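Local coordinates for protein ParB-C (Sulfolobus sp. NOB8H2, PDB 4RS7) that probably binds DNA through a histone-like fold as part of the segregation machinery of the archaeal plasmid pNOB8, at residues E4-A9 with K25-V30. Residues are numbered along the deposited sequence; the frame is centred on the assembly and turned at random.
Sequences ESLYRA and KDAEKV
Leu-6 has CG anti to its backbone N (chi1 176°), and its forked end, CD1 and CD2, reaches Val-30, whose CG1 likewise stands anti to its backbone N. CG1 of Val-30 meets the fork of the leucine, 4.0 Å from Leu-6 CD2 and equally far from CD1, and the two side chains cross at about a right angle. Leu-6 CD2 also reaches the backbone one turn earlier, lying 3.3 Å from Ala-27 O, a close van der Waals approach of a methyl to a carbonyl oxygen. Tyr-7 leaves its helix in another direction, CG beside the backbone N (chi1 -66°), but the length of the ring carries its far end across to Ala-27: OH lies 3.6 Å from Ala-27 CB, and the ring atom CE2 is 4.3 Å from the same methyl, which approaches the ring obliquely. In the all-helical, histone-like fold, these residues seat the short N-terminal helix 2-9 against the first turns of the long helix 24-50. The two segments cross at 75° with axes 10.3 Å apart at closest approach, and the contact is small, burying 160 Å², and mostly apolar. Helix 11-18 closes in through Val-17, which touches both Tyr-7 and Ala-27, while Tyr-31 and Trp-34 add to the cover of Leu-6. Val-30 also packs on Met-73 of the second subunit.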
ATOM      1  N   GLU A   4      17.074  -9.845 -13.694  1.00 28.39           N
ATOM      2  CA  GLU A   4      18.023  -9.982 -12.602  1.00 27.86           C
ATOM      3  C   GLU A   4      17.577  -9.171 -11.388  1.00 24.70           C
ATOM      4  O   GLU A   4      17.723  -9.615 -10.251  1.00 22.01           O
ATOM      5  CB  GLU A   4      19.428  -9.577 -13.036  1.00 29.07           C
ATOM      6  CG  GLU A   4      20.502 -10.474 -12.451  1.00 41.09           C
ATOM      7  CD  GLU A   4      20.187 -11.949 -12.647  1.00 49.93           C
ATOM      8  OE1 GLU A   4      19.804 -12.333 -13.774  1.00 50.23           O
ATOM      9  OE2 GLU A   4      20.309 -12.724 -11.673  1.00 51.73           O
ATOM     10  N   SER A   5      17.037  -7.982 -11.633  1.00 24.24           N
ATOM     11  CA  SER A   5      16.531  -7.148 -10.549  1.00 27.27           C
ATOM     12  C   SER A   5      15.337  -7.830  -9.894  1.00 19.35           C
ATOM     13  O   SER A   5      15.245  -7.902  -8.670  1.00 23.71           O
ATOM     14  CB  SER A   5      16.132  -5.766 -11.065  1.00 26.40           C
ATOM     15  OG  SER A   5      17.270  -5.025 -11.468  1.00 39.54           O
ATOM     16  N   LEU A   6      14.434  -8.339 -10.725  1.00 17.41           N
ATOM     17  CA  LEU A   6      13.250  -9.039 -10.240  1.00 21.93           C
ATOM     18  C   LEU A   6      13.628 -10.229  -9.360  1.00 21.09           C
ATOM     19  O   LEU A   6      13.066 -10.417  -8.279  1.00 20.06           O
ATOM     20  CB  LEU A   6      12.394  -9.510 -11.415  1.00 15.91           C
ATOM     21  CG  LEU A   6      11.169 -10.343 -11.030  1.00 22.37           C
ATOM     22  CD1 LEU A   6      10.147  -9.477 -10.300  1.00 21.07           C
ATOM     23  CD2 LEU A   6      10.548 -10.993 -12.256  1.00 20.59           C
ATOM     24  N   TYR A   7      14.585 -11.028  -9.822  1.00 22.22           N
ATOM     25  CA  TYR A   7      14.998 -12.224  -9.091  1.00 18.88           C
ATOM     26  C   TYR A   7      15.603 -11.894  -7.731  1.00 24.08           C
ATOM     27  O   TYR A   7      15.394 -12.621  -6.760  1.00 22.54           O
ATOM     28  CB  TYR A   7      15.973 -13.055  -9.922  1.00 24.85           C
ATOM     29  CG  TYR A   7      15.353 -13.650 -11.167  1.00 27.83           C
ATOM     30  CD1 TYR A   7      16.132 -13.962 -12.272  1.00 29.47           C
ATOM     31  CD2 TYR A   7      13.988 -13.902 -11.234  1.00 23.06           C
ATOM     32  CE1 TYR A   7      15.571 -14.506 -13.411  1.00 27.94           C
ATOM     33  CE2 TYR A   7      13.417 -14.447 -12.369  1.00 22.96           C
ATOM     34  CZ  TYR A   7      14.215 -14.745 -13.455  1.00 32.68           C
ATOM     35  OH  TYR A   7      13.658 -15.289 -14.589  1.00 23.47           O
ATOM     36  N   ARG A   8      16.364 -10.805  -7.659  1.00 23.46           N
ATOM     37  CA  ARG A   8      16.926 -10.379  -6.382  1.00 25.81           C
ATOM     38  C   ARG A   8      15.825  -9.952  -5.417  1.00 24.66           C
ATOM     39  O   ARG A   8      15.886 -10.244  -4.220  1.00 20.44           O
ATOM     40  CB  ARG A   8      17.942  -9.247  -6.569  1.00 25.38           C
ATOM     41  CG  ARG A   8      19.322  -9.721  -7.018  1.00 37.95           C
ATOM     42  CD  ARG A   8      20.339  -8.586  -6.988  1.00 40.77           C
ATOM     43  NE  ARG A   8      19.988  -7.519  -7.920  1.00 43.29           N
ATOM     44  CZ  ARG A   8      20.437  -7.439  -9.169  1.00 50.21           C
ATOM     45  NH1 ARG A   8      21.263  -8.363  -9.643  1.00 48.06           N
ATOM     46  NH2 ARG A   8      20.062  -6.430  -9.946  1.00 41.23           N
ATOM     47  N   ALA A   9      14.817  -9.266  -5.946  1.00 22.67           N
ATOM     48  CA  ALA A   9      13.718  -8.772  -5.124  1.00 23.58           C
ATOM     49  C   ALA A   9      12.720  -9.875  -4.779  1.00 23.88           C
ATOM     50  O   ALA A   9      12.090  -9.835  -3.726  1.00 19.04           O
ATOM     51  CB  ALA A   9      13.013  -7.615  -5.816  1.00 18.33           C
ATOM     52  N   LYS A  25       9.304 -15.699 -20.270  1.00 27.41           N
ATOM     53  CA  LYS A  25       8.302 -14.719 -20.677  1.00 31.38           C
ATOM     54  C   LYS A  25       7.328 -14.469 -19.535  1.00 35.09           C
ATOM     55  O   LYS A  25       6.899 -13.338 -19.310  1.00 31.64           O
ATOM     56  CB  LYS A  25       7.541 -15.175 -21.923  1.00 38.71           C
ATOM     57  CG  LYS A  25       8.037 -14.554 -23.219  1.00 45.47           C
ATOM     58  CD  LYS A  25       6.892 -14.350 -24.202  1.00 46.22           C
ATOM     59  CE  LYS A  25       5.862 -13.372 -23.650  1.00 52.87           C
ATOM     60  NZ  LYS A  25       4.714 -13.159 -24.578  1.00 51.33           N
ATOM     61  N   ASP A  26       6.975 -15.534 -18.820  1.00 31.31           N
ATOM     62  CA  ASP A  26       6.162 -15.407 -17.616  1.00 30.22           C
ATOM     63  C   ASP A  26       6.816 -14.425 -16.650  1.00 22.76           C
ATOM     64  O   ASP A  26       6.164 -13.519 -16.138  1.00 28.99           O
ATOM     65  CB  ASP A  26       5.997 -16.763 -16.921  1.00 33.37           C
ATOM     66  CG  ASP A  26       4.994 -17.667 -17.616  1.00 38.07           C
ATOM     67  OD1 ASP A  26       4.128 -17.150 -18.351  1.00 35.55           O
ATOM     68  OD2 ASP A  26       5.068 -18.900 -17.411  1.00 37.98           O
ATOM     69  N   ALA A  27       8.109 -14.620 -16.400  1.00 23.67           N
ATOM     70  CA  ALA A  27       8.851 -13.770 -15.474  1.00 23.86           C
ATOM     71  C   ALA A  27       8.891 -12.320 -15.952  1.00 29.22           C
ATOM     72  O   ALA A  27       8.919 -11.392 -15.138  1.00 21.30           O
ATOM     73  CB  ALA A  27      10.265 -14.307 -15.273  1.00 22.26           C
ATOM     74  N   GLU A  28       8.896 -12.135 -17.270  1.00 26.19           N
ATOM     75  CA  GLU A  28       8.899 -10.802 -17.869  1.00 27.92           C
ATOM     76  C   GLU A  28       7.613 -10.052 -17.539  1.00 25.23           C
ATOM     77  O   GLU A  28       7.632  -8.845 -17.296  1.00 25.04           O
ATOM     78  CB  GLU A  28       9.084 -10.887 -19.388  1.00 28.83           C
ATOM     79  CG  GLU A  28      10.447 -11.411 -19.815  1.00 40.52           C
ATOM     80  CD  GLU A  28      10.631 -11.434 -21.323  1.00 40.41           C
ATOM     81  OE1 GLU A  28       9.646 -11.205 -22.056  1.00 37.00           O
ATOM     82  OE2 GLU A  28      11.769 -11.679 -21.774  1.00 57.11           O
ATOM     83  N   LYS A  29       6.500 -10.777 -17.543  1.00 22.82           N
ATOM     84  CA  LYS A  29       5.210 -10.216 -17.161  1.00 20.33           C
ATOM     85  C   LYS A  29       5.223  -9.817 -15.690  1.00 24.78           C
ATOM     86  O   LYS A  29       4.762  -8.737 -15.326  1.00 20.23           O
ATOM     87  CB  LYS A  29       4.095 -11.233 -17.406  1.00 30.92           C
ATOM     88  CG  LYS A  29       3.864 -11.576 -18.871  1.00 40.90           C
ATOM     89  CD  LYS A  29       3.078 -12.875 -19.005  1.00 48.54           C
ATOM     90  CE  LYS A  29       2.517 -13.054 -20.405  1.00 52.69           C
ATOM     91  NZ  LYS A  29       1.393 -12.112 -20.671  1.00 51.28           N
ATOM     92  N   VAL A  30       5.755 -10.700 -14.849  1.00 22.50           N
ATOM     93  CA  VAL A  30       5.847 -10.455 -13.412  1.00 21.11           C
ATOM     94  C   VAL A  30       6.675  -9.205 -13.122  1.00 18.37           C
ATOM     95  O   VAL A  30       6.327  -8.411 -12.249  1.00 18.99           O
ATOM     96  CB  VAL A  30       6.459 -11.665 -12.680  1.00 20.48           C
ATOM     97  CG1 VAL A  30       6.677 -11.356 -11.205  1.00 15.54           C
ATOM     98  CG2 VAL A  30       5.571 -12.894 -12.853  1.00 17.66           C
TER